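Local coordinates for protein putative glutathione S-transferase (Sinorhizobium meliloti, PDB 4MDC) that probably transfers glutathione onto electrophilic substrates, acting as a homodimeric glutathione transferase, at residues Ala198-Leu203 with Gly207-Ser212; Asn166-Met171 with Trp211-Thr216. All blocks are in the same frame, centred on the assembly; numbering follows the deposited sequence.

Contact 1: Ala198-Leu203 with Gly207-Ser212; sequences AAISVL and GEIDWS
Leu203 and Glu208 meet at the C-terminal end of helix 191-205, where the chain leaves the helix through a Schellman motif in the helical C-terminal domain of the glutathione transferase fold. Gly207, with positive phi, makes the turn. The 6→1 bond of the motif runs from Glu208 N to Leu203 O, 3.0 Å long and nearly straight with an N-H...O angle of 168°.

The tight part of the contact begins one residue later. Ile209 points its side chain back at the helix, and its CD1 settles in the angle between two helical residues, 3.6 Å from Ile200 O and 3.8 Å from Leu203 CB. Ile200 adds CG2, which lies anti to the backbone N (chi1 -71° places CG1 beside that nitrogen), and this puts it against both Ile209 CD1 and the indole. Ile200 CG2 meets the indole at its edge, close to the ring plane, 3.7 Å from Trp211 CH2. The other branch of Ile209, CG2, sits over the centre of one face of the same ring. Ile209 is thus wedged between helix and indole. Tyr221 of the next helix also meets the ring, with the planes nearly parallel, and Phe252 meets it edge-to-face, while NE1 is bonded to Asp204.

The solvent side is looser. Gly207 is exposed, and Glu208 lends only the root of its side chain, with CB 3.6 Å from Leu203 O. A bend at chi2 (-79°) then turns the carboxylate off the helix, and OE2 forms salt bridges with Arg140 and Arg164. Asp210 and Ser212, both exposed, are held to each other instead of to the helix: Ser212 OG donates a 2.6 Å hydrogen bond to Asp210 OD1, on the syn side of the carboxylate.

Contact 2: Asn166-Met171 with Trp211-Thr216; sequences NIRQHM and WSDAPT
The guanidinium of Arg168 and the carboxylate of Asp213 are nearly coplanar and meet edge to edge in a side-on, two-pronged salt bridge between helix 167-180 and the turn ahead of helix 215-225, in the all-helical C-terminal domain of the glutathione transferase fold. Asp213 CG lies in the guanidinium plane. Arg168 NE donates to Asp213 OD2 at 2.8 Å and Arg168 NH2 to Asp213 OD1 at 3.0 Å (170° and 172°); each oxygen uses its syn lone pair. Two such straight bonds should fix the rotation of both groups. Arg168 reaches across because CG stands anti to the backbone N (chi1 -171°) and the chain stays extended to NE. In place of Asp213, an asparagine would probably leave Arg168 without its opposite charge and one donor facing an amide NH2.

This polar pair is on the more solvent-accessible side, whereas the inner half is apolar and buried. Ala214, at the N-cap position of helix 215-225, directs its CB toward Met171, modelled as selenomethionine. The Met171 chain, bent at chi2 and chi3, crosses the indole of Trp211 at about a right angle. Met171 CE lies 3.7 Å from Trp211 CZ3 and 3.9 Å from Ala214 CB.

How the contacts relate
Followed from the N terminus, the chain passes through 166-171 at the start of helix 167-180, then 198-203 on helix 191-205, and last the connecting segment that leads into helix 215-225. Contact 1 closes a loop of three residues, 204-206, at the end of helix 191-205. Contact 2 spans 39 residues; contact 1 begins within that loop and overlaps contact 2 at its C-terminal end, where the two share Trp211 and Ser212. Their centres are 9 Å apart and the two touch: Ile209 CG2 lies 3.8 Å from Met171 CE, and Ile167 CD1 packs against Glu208 O at 3.7 Å. Together they join three consecutive helices of the C-terminal domain through one connecting segment.

Contact 1: Ala198-Leu203 with Gly207-Ser212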
loop_
_atom_site.group_PDB
_atom_site.type_symbol
_atom_site.label_atom_id
_atom_site.label_comp_id
_atom_site.label_asym_id
_atom_site.label_seq_id
_atom_site.Cartn_x
_atom_site.Cartn_y
_atom_site.Cartn_z
ATOM N N ALA B 198 5.370 -9.765 12.092
ATOM C CA ALA B 198 4.953 -10.659 11.034
ATOM C C ALA B 198 6.016 -10.793 9.931
ATOM O O ALA B 198 6.330 -11.865 9.521
ATOM C CB ALA B 198 3.650 -10.191 10.447
ATOM N N ALA B 199 6.569 -9.665 9.494
ATOM C CA ALA B 199 7.608 -9.618 8.461
ATOM C C ALA B 199 8.900 -10.287 8.964
ATOM O O ALA B 199 9.432 -11.180 8.282
ATOM C CB ALA B 199 7.898 -8.201 8.038
ATOM N N ILE B 200 9.282 -9.964 10.207
ATOM C CA ILE B 200 10.473 -10.595 10.771
ATOM C C ILE B 200 10.304 -12.107 10.908
ATOM O O ILE B 200 11.287 -12.839 10.680
ATOM C CB ILE B 200 10.788 -10.029 12.184
ATOM C CG1 ILE B 200 11.299 -8.609 12.057
ATOM C CG2 ILE B 200 11.756 -10.888 12.958
ATOM C CD1 ILE B 200 12.387 -8.365 11.122
ATOM N N SER B 201 9.115 -12.566 11.275
ATOM C CA SER B 201 8.897 -14.008 11.500
ATOM C C SER B 201 9.089 -14.808 10.233
ATOM O O SER B 201 9.588 -15.983 10.258
ATOM C CB SER B 201 7.528 -14.294 12.128
ATOM O OG SER B 201 6.458 -14.150 11.207
ATOM N N VAL B 202 8.753 -14.218 9.085
ATOM C CA VAL B 202 8.946 -14.902 7.782
ATOM C C VAL B 202 10.454 -15.034 7.466
ATOM O O VAL B 202 10.948 -16.116 7.069
ATOM C CB VAL B 202 8.191 -14.165 6.669
ATOM C CG1 VAL B 202 8.547 -14.649 5.283
ATOM C CG2 VAL B 202 6.676 -14.284 6.884
ATOM N N LEU B 203 11.155 -13.901 7.573
ATOM C CA LEU B 203 12.576 -13.880 7.350
ATOM C C LEU B 203 13.286 -14.818 8.325
ATOM O O LEU B 203 14.249 -15.484 7.933
ATOM C CB LEU B 203 13.126 -12.466 7.420
ATOM C CG LEU B 203 12.562 -11.615 6.268
ATOM C CD1 LEU B 203 12.905 -10.138 6.471
ATOM C CD2 LEU B 203 13.083 -12.080 4.941
ATOM N N GLY B 207 15.840 -18.208 8.145
ATOM C CA GLY B 207 17.183 -18.036 8.662
ATOM C C GLY B 207 17.946 -16.867 8.084
ATOM O O GLY B 207 19.158 -16.865 8.068
ATOM N N GLU B 208 17.222 -15.853 7.623
ATOM C CA GLU B 208 17.825 -14.731 6.921
ATOM C C GLU B 208 18.272 -13.565 7.829
ATOM O O GLU B 208 18.879 -12.621 7.341
ATOM C CB GLU B 208 16.855 -14.198 5.853
ATOM C CG GLU B 208 16.482 -15.238 4.810
ATOM C CD GLU B 208 17.552 -15.434 3.733
ATOM O OE1 GLU B 208 18.539 -14.659 3.661
ATOM O OE2 GLU B 208 17.395 -16.376 2.940
ATOM N N ILE B 209 17.967 -13.627 9.110
ATOM C CA ILE B 209 18.327 -12.548 10.036
ATOM C C ILE B 209 19.525 -12.944 10.912
ATOM O O ILE B 209 19.484 -13.970 11.583
ATOM C CB ILE B 209 17.161 -12.226 10.941
ATOM C CG1 ILE B 209 16.072 -11.603 10.090
ATOM C CG2 ILE B 209 17.509 -11.223 12.016
ATOM C CD1 ILE B 209 14.751 -11.710 10.727
ATOM N N ASP B 210 20.562 -12.127 10.900
ATOM C CA ASP B 210 21.672 -12.268 11.846
ATOM C C ASP B 210 21.360 -11.490 13.101
ATOM O O ASP B 210 21.506 -10.277 13.170
ATOM C CB ASP B 210 22.948 -11.771 11.224
ATOM C CG ASP B 210 24.145 -11.855 12.175
ATOM O OD1 ASP B 210 24.030 -12.218 13.374
ATOM O OD2 ASP B 210 25.200 -11.549 11.675
ATOM N N TRP B 211 20.868 -12.209 14.109
ATOM C CA TRP B 211 20.420 -11.534 15.326
ATOM C C TRP B 211 21.581 -10.951 16.128
ATOM O O TRP B 211 21.371 -10.030 16.916
ATOM C CB TRP B 211 19.564 -12.463 16.173
ATOM C CG TRP B 211 18.206 -12.716 15.623
ATOM C CD1 TRP B 211 17.759 -13.865 15.034
ATOM C CD2 TRP B 211 17.108 -11.781 15.547
ATOM N NE1 TRP B 211 16.436 -13.718 14.657
ATOM C CE2 TRP B 211 16.018 -12.451 14.966
ATOM C CE3 TRP B 211 16.937 -10.464 15.957
ATOM C CZ2 TRP B 211 14.791 -11.843 14.763
ATOM C CZ3 TRP B 211 15.695 -9.830 15.734
ATOM C CH2 TRP B 211 14.646 -10.535 15.168
ATOM N N SER B 212 22.793 -11.478 15.964
ATOM C CA SER B 212 23.962 -10.916 16.691
ATOM C C SER B 212 24.255 -9.471 16.245
ATOM O O SER B 212 24.880 -8.703 16.961
ATOM C CB SER B 212 25.210 -11.799 16.469
ATOM O OG SER B 212 25.803 -11.543 15.177
#

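Contact 2: Asn166-Met171 with Trp211-Thr216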
loop_
_atom_site.group_PDB
_atom_site.type_symbol
_atom_site.label_atom_id
_atom_site.label_comp_id
_atom_site.label_asym_id
_atom_site.label_seq_id
_atom_site.Cartn_x
_atom_site.Cartn_y
_atom_site.Cartn_z
ATOM N N ASN B 166 19.543 -5.688 1.377
ATOM C CA ASN B 166 18.607 -4.666 1.893
ATOM C C ASN B 166 18.115 -4.934 3.325
ATOM O O ASN B 166 17.433 -4.094 3.930
ATOM C CB ASN B 166 17.404 -4.549 0.965
ATOM C CG ASN B 166 17.740 -3.854 -0.352
ATOM O OD1 ASN B 166 18.639 -3.051 -0.414
ATOM N ND2 ASN B 166 17.038 -4.209 -1.414
ATOM N N ILE B 167 18.426 -6.120 3.852
ATOM C CA ILE B 167 17.949 -6.530 5.150
ATOM C C ILE B 167 18.500 -5.653 6.244
ATOM O O ILE B 167 17.750 -5.241 7.134
ATOM C CB ILE B 167 18.271 -7.987 5.438
ATOM C CG1 ILE B 167 17.407 -8.874 4.588
ATOM C CG2 ILE B 167 18.038 -8.351 6.912
ATOM C CD1 ILE B 167 17.841 -10.315 4.598
ATOM N N ARG B 168 19.781 -5.345 6.197
ATOM C CA ARG B 168 20.381 -4.673 7.321
ATOM C C ARG B 168 19.748 -3.291 7.608
ATOM O O ARG B 168 19.512 -2.944 8.757
ATOM C CB ARG B 168 21.865 -4.536 7.154
ATOM C CG ARG B 168 22.488 -4.016 8.449
ATOM C CD ARG B 168 23.984 -4.021 8.353
ATOM N NE ARG B 168 24.648 -4.078 9.656
ATOM C CZ ARG B 168 25.519 -3.174 10.098
ATOM N NH1 ARG B 168 25.796 -2.096 9.361
ATOM N NH2 ARG B 168 26.119 -3.333 11.291
ATOM N N GLN B 169 19.475 -2.553 6.556
ATOM C CA GLN B 169 18.860 -1.240 6.746
ATOM C C GLN B 169 17.536 -1.328 7.526
ATOM O O GLN B 169 17.280 -0.526 8.411
ATOM C CB GLN B 169 18.620 -0.608 5.367
ATOM C CG GLN B 169 17.738 0.626 5.405
ATOM C CD GLN B 169 17.025 1.007 4.074
ATOM O OE1 GLN B 169 17.237 0.413 3.010
ATOM N NE2 GLN B 169 16.167 2.026 4.164
ATOM N N HIS B 170 16.716 -2.309 7.164
ATOM C CA HIS B 170 15.467 -2.599 7.839
ATOM C C HIS B 170 15.595 -3.057 9.272
ATOM O O HIS B 170 14.910 -2.545 10.126
ATOM C CB HIS B 170 14.631 -3.578 6.983
ATOM C CG HIS B 170 14.097 -2.914 5.773
ATOM N ND1 HIS B 170 13.094 -1.983 5.873
ATOM C CD2 HIS B 170 14.504 -2.898 4.478
ATOM C CE1 HIS B 170 12.831 -1.508 4.675
ATOM N NE2 HIS B 170 13.669 -2.045 3.817
HETATM N N MSE B 171 16.534 -3.956 9.540
HETATM C CA MSE B 171 16.839 -4.393 10.899
HETATM C C MSE B 171 17.369 -3.251 11.735
HETATM O O MSE B 171 17.065 -3.156 12.920
HETATM C CB MSE B 171 17.841 -5.561 10.886
HETATM C CG MSE B 171 17.273 -6.773 10.192
HETATM SE SE MSE B 171 15.558 -7.459 10.891
HETATM C CE MSE B 171 16.252 -7.714 12.770
ATOM N N TRP B 211 20.868 -12.209 14.109
ATOM C CA TRP B 211 20.420 -11.534 15.326
ATOM C C TRP B 211 21.581 -10.951 16.128
ATOM O O TRP B 211 21.371 -10.030 16.916
ATOM C CB TRP B 211 19.564 -12.463 16.173
ATOM C CG TRP B 211 18.206 -12.716 15.623
ATOM C CD1 TRP B 211 17.759 -13.865 15.034
ATOM C CD2 TRP B 211 17.108 -11.781 15.547
ATOM N NE1 TRP B 211 16.436 -13.718 14.657
ATOM C CE2 TRP B 211 16.018 -12.451 14.966
ATOM C CE3 TRP B 211 16.937 -10.464 15.957
ATOM C CZ2 TRP B 211 14.791 -11.843 14.763
ATOM C CZ3 TRP B 211 15.695 -9.830 15.734
ATOM C CH2 TRP B 211 14.646 -10.535 15.168
ATOM N N SER B 212 22.793 -11.478 15.964
ATOM C CA SER B 212 23.962 -10.916 16.691
ATOM C C SER B 212 24.255 -9.471 16.245
ATOM O O SER B 212 24.880 -8.703 16.961
ATOM C CB SER B 212 25.210 -11.799 16.469
ATOM O OG SER B 212 25.803 -11.543 15.177
ATOM N N ASP B 213 23.799 -9.123 15.044
ATOM C CA ASP B 213 23.989 -7.773 14.494
ATOM C C ASP B 213 22.821 -6.855 14.862
ATOM O O ASP B 213 22.916 -5.650 14.640
ATOM C CB ASP B 213 24.128 -7.836 12.978
ATOM C CG ASP B 213 24.521 -6.477 12.347
ATOM O OD1 ASP B 213 25.538 -5.853 12.726
ATOM O OD2 ASP B 213 23.804 -6.076 11.401
ATOM N N ALA B 214 21.746 -7.416 15.438
ATOM C CA ALA B 214 20.557 -6.605 15.806
ATOM C C ALA B 214 20.060 -6.959 17.226
ATOM O O ALA B 214 18.902 -7.312 17.460
ATOM C CB ALA B 214 19.473 -6.838 14.789
ATOM N N PRO B 215 20.916 -6.786 18.215
ATOM C CA PRO B 215 20.474 -7.083 19.603
ATOM C C PRO B 215 19.239 -6.346 20.150
ATOM O O PRO B 215 18.492 -6.879 20.988
ATOM C CB PRO B 215 21.740 -6.755 20.435
ATOM C CG PRO B 215 22.512 -5.817 19.606
ATOM C CD PRO B 215 22.254 -6.208 18.193
ATOM N N THR B 216 19.093 -5.074 19.795
ATOM C CA THR B 216 17.967 -4.283 20.315
ATOM C C THR B 216 16.659 -4.788 19.708
ATOM O O THR B 216 15.645 -4.943 20.381
ATOM C CB THR B 216 18.248 -2.778 20.059
ATOM O OG1 THR B 216 19.527 -2.480 20.626
ATOM C CG2 THR B 216 17.161 -1.864 20.616
#